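Local coordinates for protein SusD homolog (PDB 4MRU) that probably binds mucin O-glycans at the bacterial cell surface as a SusD-family lipoprotein with a TPR-like helical fold, at residues E369-Y381 against T390-E402. Numbering follows the deposited sequence.
Sequences EDYLNSIASPSGY and TGSPANITVKWNE. With MG (magnesium ion), chain C; EDO (1,2-ethanediol), chain L; EDO (1,2-ethanediol), chain I.
Three groups grip water 3: it donates to Ala376 O at 2.6 Å, accepts from Val398 N at 2.9 Å and bonds Ser374 OG at 2.8 Å, linking two antiparallel-running segments in a partly buried region of the TPR-like SusD fold. Lys399 N donates to Ser374 O at 3.0 Å with a 145° angle at hydrogen, and Lys399 CA reaches Leu372 O in a CA-H...O contact; the two join the type I turn Tyr371-Ser374 to residues 397-399. Water 1 likewise joins Leu372 O to Trp400 N. Val398 carries much of the apolar contact. Its CG1 meets Leu372 CD2, and its CG2 sits over the Tyr371 ring face, 4.1 Å from the centroid and 27° off the normal, while Tyr371 OH is bonded to Gln418 of helix 408-423. Further along, Pro378 CD lies 3.2 Å from Ile396 O, its CG packs on Ala394 CB and Ile396 CG2, and Tyr267 of helix 262-270 also touches this proline. At the far end, Tyr381 and Thr390 make a single antiparallel bridge, with Tyr381 N to Thr390 O at 2.8 Å. At the turn, chi1 -69° puts Asn373 CG anti to the carbonyl carbon; five waters complete the six-fold shell of the magnesium ion, which Asn373 OD1 binds at 2.2 Å.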
ATOM      1  N   GLU A 369       2.558 -19.519  16.684  1.00 22.09           N
ATOM      2  CA  GLU A 369       1.444 -20.099  17.434  1.00 27.92           C
ATOM      3  C   GLU A 369       1.359 -19.463  18.818  1.00 27.20           C
ATOM      4  O   GLU A 369       0.279 -19.117  19.222  1.00 22.38           O
ATOM      5  CB  GLU A 369       1.549 -21.633  17.518  1.00 30.05           C
ATOM      6  CG  GLU A 369       1.355 -22.338  16.158  1.00 35.69           C
ATOM      7  CD  GLU A 369      -0.100 -22.589  15.741  1.00 50.04           C
ATOM      8  OE1 GLU A 369      -1.022 -21.939  16.292  1.00 49.16           O
ATOM      9  OE2 GLU A 369      -0.328 -23.432  14.825  1.00 56.22           O
ATOM     10  N   ASP A 370       2.488 -19.311  19.540  1.00 26.84           N
ATOM     11  CA  ASP A 370       2.464 -18.586  20.822  1.00 25.25           C
ATOM     12  C   ASP A 370       2.085 -17.086  20.671  1.00 24.49           C
ATOM     13  O   ASP A 370       1.363 -16.549  21.479  1.00 21.81           O
ATOM     14  CB  ASP A 370       3.803 -18.676  21.549  1.00 31.93           C
ATOM     15  CG  ASP A 370       4.022 -20.024  22.206  1.00 49.30           C
ATOM     16  OD1 ASP A 370       3.025 -20.744  22.442  1.00 51.28           O
ATOM     17  OD2 ASP A 370       5.192 -20.357  22.495  1.00 43.48           O
ATOM     18  N   TYR A 371       2.613 -16.426  19.650  1.00 21.14           N
ATOM     19  CA  TYR A 371       2.323 -15.020  19.351  1.00 20.19           C
ATOM     20  C   TYR A 371       0.810 -14.797  19.178  1.00 17.44           C
ATOM     21  O   TYR A 371       0.238 -13.850  19.675  1.00 17.29           O
ATOM     22  CB  TYR A 371       3.088 -14.604  18.083  1.00 19.52           C
ATOM     23  CG  TYR A 371       2.839 -13.190  17.565  1.00 20.22           C
ATOM     24  CD1 TYR A 371       3.607 -12.122  18.024  1.00 19.46           C
ATOM     25  CD2 TYR A 371       1.894 -12.940  16.598  1.00 19.90           C
ATOM     26  CE1 TYR A 371       3.426 -10.846  17.570  1.00 20.51           C
ATOM     27  CE2 TYR A 371       1.708 -11.634  16.088  1.00 20.03           C
ATOM     28  CZ  TYR A 371       2.492 -10.604  16.560  1.00 19.17           C
ATOM     29  OH  TYR A 371       2.309  -9.326  16.071  1.00 21.95           O
ATOM     30  N   LEU A 372       0.160 -15.749  18.555  1.00 20.68           N
ATOM     31  CA  LEU A 372      -1.289 -15.675  18.315  1.00 19.00           C
ATOM     32  C   LEU A 372      -2.136 -15.711  19.590  1.00 20.28           C
ATOM     33  O   LEU A 372      -3.298 -15.359  19.547  1.00 22.90           O
ATOM     34  CB  LEU A 372      -1.712 -16.826  17.381  1.00 19.99           C
ATOM     35  CG  LEU A 372      -1.486 -16.597  15.887  1.00 19.95           C
ATOM     36  CD1 LEU A 372      -1.750 -17.885  15.150  1.00 20.07           C
ATOM     37  CD2 LEU A 372      -2.380 -15.492  15.407  1.00 20.58           C
ATOM     38  N   ASN A 373      -1.560 -16.098  20.718  1.00 22.13           N
ATOM     39  CA  ASN A 373      -2.257 -16.011  21.976  1.00 21.68           C
ATOM     40  C   ASN A 373      -1.830 -14.856  22.840  1.00 22.92           C
ATOM     41  O   ASN A 373      -2.156 -14.809  24.029  1.00 20.92           O
ATOM     42  CB  ASN A 373      -2.052 -17.314  22.737  1.00 22.37           C
ATOM     43  CG  ASN A 373      -2.775 -18.460  22.072  1.00 21.46           C
ATOM     44  OD1 ASN A 373      -3.910 -18.344  21.661  1.00 21.20           O
ATOM     45  ND2 ASN A 373      -2.078 -19.586  21.937  1.00 23.12           N
ATOM     46  N   SER A 374      -1.077 -13.921  22.267  1.00 23.18           N
ATOM     47  CA  SER A 374      -0.554 -12.813  23.035  1.00 24.06           C
ATOM     48  C   SER A 374      -1.674 -11.874  23.449  1.00 20.05           C
ATOM     49  O   SER A 374      -2.585 -11.567  22.652  1.00 20.01           O
ATOM     50  CB  SER A 374       0.490 -12.026  22.218  1.00 27.37           C
ATOM     51  OG  SER A 374       0.859 -10.835  22.886  1.00 24.14           O
ATOM     52  N   ILE A 375      -1.584 -11.391  24.693  1.00 20.39           N
ATOM     53  CA  ILE A 375      -2.506 -10.362  25.202  1.00 19.79           C
ATOM     54  C   ILE A 375      -1.753  -9.101  25.580  1.00 22.36           C
ATOM     55  O   ILE A 375      -2.265  -8.270  26.292  1.00 21.50           O
ATOM     56  CB  ILE A 375      -3.335 -10.906  26.376  1.00 20.44           C
ATOM     57  CG1 ILE A 375      -2.455 -11.409  27.526  1.00 24.54           C
ATOM     58  CG2 ILE A 375      -4.246 -12.006  25.852  1.00 23.44           C
ATOM     59  CD1 ILE A 375      -3.259 -11.672  28.795  1.00 30.35           C
ATOM     60  N   ALA A 376      -0.525  -8.960  25.052  1.00 25.13           N
ATOM     61  CA  ALA A 376       0.268  -7.743  25.272  1.00 26.35           C
ATOM     62  C   ALA A 376      -0.278  -6.587  24.446  1.00 26.01           C
ATOM     63  O   ALA A 376      -0.728  -6.787  23.328  1.00 25.21           O
ATOM     64  CB  ALA A 376       1.720  -7.975  24.896  1.00 27.02           C
ATOM     65  N   SER A 377      -0.219  -5.390  25.004  1.00 23.72           N
ATOM     66  CA  SER A 377      -0.670  -4.189  24.325  1.00 24.43           C
ATOM     67  C   SER A 377       0.462  -3.545  23.541  1.00 21.34           C
ATOM     68  O   SER A 377       1.623  -3.681  23.917  1.00 25.51           O
ATOM     69  CB  SER A 377      -1.197  -3.166  25.326  1.00 30.35           C
ATOM     70  OG  SER A 377      -2.540  -3.503  25.653  1.00 47.78           O
ATOM     71  N   PRO A 378       0.119  -2.773  22.509  1.00 22.28           N
ATOM     72  CA  PRO A 378       1.129  -1.929  21.864  1.00 22.52           C
ATOM     73  C   PRO A 378       1.774  -1.012  22.906  1.00 20.25           C
ATOM     74  O   PRO A 378       1.134  -0.628  23.874  1.00 23.50           O
ATOM     75  CB  PRO A 378       0.324  -1.155  20.834  1.00 22.87           C
ATOM     76  CG  PRO A 378      -0.828  -2.084  20.513  1.00 24.08           C
ATOM     77  CD  PRO A 378      -1.195  -2.671  21.839  1.00 20.98           C
ATOM     78  N   SER A 379       3.057  -0.746  22.769  1.00 21.11           N
ATOM     79  CA  SER A 379       3.750   0.004  23.802  1.00 24.80           C
ATOM     80  C   SER A 379       3.467   1.507  23.696  1.00 22.20           C
ATOM     81  O   SER A 379       3.123   2.027  22.622  1.00 20.08           O
ATOM     82  CB  SER A 379       5.249  -0.234  23.706  1.00 28.75           C
ATOM     83  OG  SER A 379       5.557  -1.498  24.220  1.00 39.41           O
ATOM     84  N   GLY A 380       3.660   2.197  24.805  1.00 21.38           N
ATOM     85  CA  GLY A 380       3.819   3.645  24.769  1.00 21.83           C
ATOM     86  C   GLY A 380       5.071   4.009  23.953  1.00 22.13           C
ATOM     87  O   GLY A 380       5.977   3.202  23.798  1.00 20.93           O
ATOM     88  N   TYR A 381       5.120   5.218  23.412  1.00 22.03           N
ATOM     89  CA  TYR A 381       6.291   5.647  22.637  1.00 23.24           C
ATOM     90  C   TYR A 381       7.319   6.380  23.480  1.00 22.74           C
ATOM     91  O   TYR A 381       7.063   7.483  23.967  1.00 21.61           O
ATOM     92  CB  TYR A 381       5.893   6.540  21.474  1.00 21.81           C
ATOM     93  CG  TYR A 381       7.124   7.032  20.736  1.00 20.32           C
ATOM     94  CD1 TYR A 381       8.056   6.156  20.229  1.00 20.82           C
ATOM     95  CD2 TYR A 381       7.325   8.374  20.517  1.00 20.51           C
ATOM     96  CE1 TYR A 381       9.194   6.602  19.572  1.00 22.01           C
ATOM     97  CE2 TYR A 381       8.459   8.837  19.890  1.00 21.86           C
ATOM     98  CZ  TYR A 381       9.391   7.960  19.406  1.00 19.91           C
ATOM     99  OH  TYR A 381      10.487   8.472  18.736  1.00 20.60           O
ATOM    100  N   THR A 390       5.279   9.795  23.781  1.00 23.33           N
ATOM    101  CA  THR A 390       3.839   9.930  23.937  1.00 23.04           C
ATOM    102  C   THR A 390       3.228   8.588  24.333  1.00 25.62           C
ATOM    103  O   THR A 390       3.919   7.550  24.360  1.00 23.26           O
ATOM    104  CB  THR A 390       3.188  10.530  22.632  1.00 25.52           C
ATOM    105  OG1 THR A 390       1.903  11.054  22.935  1.00 23.68           O
ATOM    106  CG2 THR A 390       3.015   9.528  21.564  1.00 25.68           C
ATOM    107  N   GLY A 391       1.934   8.606  24.628  1.00 23.90           N
ATOM    108  CA  GLY A 391       1.224   7.396  24.993  1.00 23.79           C
ATOM    109  C   GLY A 391       1.043   6.424  23.849  1.00 24.81           C
ATOM    110  O   GLY A 391       1.287   6.725  22.693  1.00 24.14           O
ATOM    111  N   SER A 392       0.629   5.215  24.190  1.00 22.52           N
ATOM    112  CA  SER A 392       0.426   4.183  23.248  1.00 21.41           C
ATOM    113  C   SER A 392      -0.638   4.565  22.211  1.00 19.24           C
ATOM    114  O   SER A 392      -1.630   5.150  22.544  1.00 21.82           O
ATOM    115  CB  SER A 392      -0.052   2.927  23.999  1.00 26.25           C
ATOM    116  OG  SER A 392      -0.337   1.938  23.054  1.00 35.67           O
ATOM    117  N   PRO A 393      -0.487   4.114  20.958  1.00 22.04           N
ATOM    118  CA  PRO A 393      -1.485   4.403  19.931  1.00 22.20           C
ATOM    119  C   PRO A 393      -2.769   3.574  20.032  1.00 24.16           C
ATOM    120  O   PRO A 393      -3.793   3.993  19.481  1.00 29.44           O
ATOM    121  CB  PRO A 393      -0.762   4.044  18.630  1.00 22.12           C
ATOM    122  CG  PRO A 393       0.258   3.032  19.035  1.00 27.87           C
ATOM    123  CD  PRO A 393       0.695   3.430  20.410  1.00 24.03           C
ATOM    124  N   ALA A 394      -2.714   2.413  20.704  1.00 24.37           N
ATOM    125  CA  ALA A 394      -3.851   1.475  20.732  1.00 21.07           C
ATOM    126  C   ALA A 394      -3.714   0.492  21.853  1.00 21.30           C
ATOM    127  O   ALA A 394      -2.617   0.314  22.413  1.00 21.69           O
ATOM    128  CB  ALA A 394      -3.943   0.733  19.397  1.00 21.62           C
ATOM    129  N   ASN A 395      -4.795  -0.209  22.167  1.00 21.78           N
ATOM    130  CA  ASN A 395      -4.693  -1.293  23.140  1.00 24.22           C
ATOM    131  C   ASN A 395      -4.999  -2.662  22.523  1.00 24.38           C
ATOM    132  O   ASN A 395      -4.955  -3.652  23.213  1.00 23.46           O
ATOM    133  CB  ASN A 395      -5.574  -1.004  24.349  1.00 29.36           C
ATOM    134  CG  ASN A 395      -7.045  -1.137  24.056  1.00 33.05           C
ATOM    135  OD1 ASN A 395      -7.483  -1.317  22.912  1.00 37.09           O
ATOM    136  ND2 ASN A 395      -7.827  -1.086  25.113  1.00 44.95           N
ATOM    137  N   ILE A 396      -5.201  -2.709  21.215  1.00 19.48           N
ATOM    138  CA  ILE A 396      -5.502  -3.947  20.498  1.00 20.63           C
ATOM    139  C   ILE A 396      -4.430  -5.024  20.695  1.00 17.93           C
ATOM    140  O   ILE A 396      -3.245  -4.794  20.530  1.00 22.32           O
ATOM    141  CB  ILE A 396      -5.728  -3.714  18.970  1.00 20.27           C
ATOM    142  CG1 ILE A 396      -6.317  -4.968  18.267  1.00 19.56           C
ATOM    143  CG2 ILE A 396      -4.452  -3.267  18.269  1.00 19.62           C
ATOM    144  CD1 ILE A 396      -7.705  -5.343  18.735  1.00 22.05           C
ATOM    145  N   THR A 397      -4.878  -6.219  21.047  1.00 20.62           N
ATOM    146  CA  THR A 397      -3.979  -7.354  21.220  1.00 18.23           C
ATOM    147  C   THR A 397      -4.051  -8.281  20.058  1.00 20.70           C
ATOM    148  O   THR A 397      -4.962  -8.199  19.209  1.00 20.27           O
ATOM    149  CB  THR A 397      -4.356  -8.140  22.476  1.00 23.46           C
ATOM    150  OG1 THR A 397      -5.658  -8.656  22.306  1.00 22.53           O
ATOM    151  CG2 THR A 397      -4.336  -7.251  23.745  1.00 25.75           C
ATOM    152  N   VAL A 398      -3.114  -9.213  20.010  1.00 17.73           N
ATOM    153  CA  VAL A 398      -3.087 -10.202  18.915  1.00 18.98           C
ATOM    154  C   VAL A 398      -4.157 -11.285  19.058  1.00 19.77           C
ATOM    155  O   VAL A 398      -4.800 -11.670  18.075  1.00 19.36           O
ATOM    156  CB  VAL A 398      -1.736 -10.914  18.810  1.00 18.67           C
ATOM    157  CG1 VAL A 398      -1.760 -11.924  17.665  1.00 17.84           C
ATOM    158  CG2 VAL A 398      -0.608  -9.903  18.605  1.00 22.46           C
ATOM    159  N   LYS A 399      -4.376 -11.739  20.278  1.00 18.67           N
ATOM    160  CA  LYS A 399      -5.272 -12.880  20.499  1.00 19.83           C
ATOM    161  C   LYS A 399      -6.717 -12.601  20.025  1.00 18.36           C
ATOM    162  O   LYS A 399      -7.354 -11.620  20.421  1.00 20.22           O
ATOM    163  CB  LYS A 399      -5.250 -13.304  21.972  1.00 20.17           C
ATOM    164  CG  LYS A 399      -6.028 -14.587  22.307  1.00 23.21           C
ATOM    165  CD  LYS A 399      -5.892 -14.954  23.776  1.00 23.08           C
ATOM    166  CE  LYS A 399      -6.541 -16.284  24.137  1.00 24.95           C
ATOM    167  NZ  LYS A 399      -8.014 -16.217  23.907  1.00 26.69           N
ATOM    168  N   TRP A 400      -7.233 -13.518  19.224  1.00 18.74           N
ATOM    169  CA  TRP A 400      -8.612 -13.429  18.681  1.00 21.27           C
ATOM    170  C   TRP A 400      -9.678 -13.311  19.779  1.00 20.14           C
ATOM    171  O   TRP A 400      -9.600 -13.970  20.817  1.00 18.18           O
ATOM    172  CB  TRP A 400      -8.898 -14.628  17.758  1.00 19.21           C
ATOM    173  CG  TRP A 400     -10.226 -14.557  17.049  1.00 18.64           C
ATOM    174  CD1 TRP A 400     -11.394 -15.170  17.417  1.00 18.04           C
ATOM    175  CD2 TRP A 400     -10.519 -13.803  15.876  1.00 15.85           C
ATOM    176  NE1 TRP A 400     -12.388 -14.838  16.542  1.00 17.65           N
ATOM    177  CE2 TRP A 400     -11.863 -14.021  15.572  1.00 19.40           C
ATOM    178  CE3 TRP A 400      -9.769 -12.957  15.057  1.00 17.88           C
ATOM    179  CZ2 TRP A 400     -12.484 -13.436  14.460  1.00 20.32           C
ATOM    180  CZ3 TRP A 400     -10.372 -12.413  13.913  1.00 18.05           C
ATOM    181  CH2 TRP A 400     -11.704 -12.651  13.638  1.00 18.49           C
ATOM    182  N   ASN A 401     -10.658 -12.435  19.555  1.00 18.29           N
ATOM    183  CA  ASN A 401     -11.746 -12.251  20.495  1.00 18.66           C
ATOM    184  C   ASN A 401     -12.831 -13.223  20.071  1.00 18.65           C
ATOM    185  O   ASN A 401     -13.412 -13.068  19.018  1.00 20.18           O
ATOM    186  CB  ASN A 401     -12.262 -10.820  20.500  1.00 19.97           C
ATOM    187  CG  ASN A 401     -13.346 -10.589  21.543  1.00 22.85           C
ATOM    188  OD1 ASN A 401     -14.174 -11.461  21.802  1.00 23.90           O
ATOM    189  ND2 ASN A 401     -13.391  -9.398  22.089  1.00 19.44           N
ATOM    190  N   GLU A 402     -13.121 -14.193  20.906  1.00 18.33           N
ATOM    191  CA  GLU A 402     -14.013 -15.318  20.535  1.00 18.87           C
ATOM    192  C   GLU A 402     -15.474 -14.923  20.398  1.00 19.54           C
ATOM    193  O   GLU A 402     -16.309 -15.749  20.017  1.00 19.29           O
ATOM    194  CB  GLU A 402     -13.864 -16.438  21.565  1.00 22.56           C
ATOM    195  CG  GLU A 402     -12.473 -17.065  21.651  1.00 26.47           C
ATOM    196  CD  GLU A 402     -12.000 -17.760  20.386  1.00 22.61           C
ATOM    197  OE1 GLU A 402     -12.828 -18.210  19.538  1.00 21.40           O
ATOM    198  OE2 GLU A 402     -10.764 -17.921  20.251  1.00 24.76           O
TER
HETATM  199 MG    MG C 601      -5.487 -19.438  20.682  1.00 24.28          MG
HETATM  200  C1  EDO L 610      -9.198 -12.874  25.320  1.00 35.75           C
HETATM  201  O1  EDO L 610      -9.401 -13.564  24.061  1.00 29.28           O
HETATM  202  C2  EDO L 610      -9.273 -13.785  26.543  1.00 42.79           C
HETATM  203  O2  EDO L 610      -8.379 -14.917  26.460  1.00 36.47           O
HETATM  204  C1  EDO I 607       8.155   1.094  22.025  1.00 35.54           C
HETATM  205  O1  EDO I 607       9.265   0.398  22.623  1.00 34.82           O
HETATM  206  C2  EDO I 607       8.558   2.492  21.558  1.00 39.97           C
HETATM  207  O2  EDO I 607       9.082   3.362  22.609  1.00 32.10           O
HETATM  208  O   HOH W   1      -5.583 -15.915  18.185  1.00 20.29           O
HETATM  209  O   HOH W   2      -4.452 -21.231  21.124  1.00 24.17           O
HETATM  210  O   HOH W   3      -0.969  -8.990  21.941  1.00 22.61           O
HETATM  211  O   HOH W   4      -6.547 -19.419  22.570  1.00 21.70           O
HETATM  212  O   HOH W   5      -6.450 -17.685  20.085  1.00 20.29           O
HETATM  213  O   HOH W   6      -7.022 -20.591  19.740  1.00 18.24           O
HETATM  214  O   HOH W   7      -4.436 -19.327  18.863  1.00 19.32           O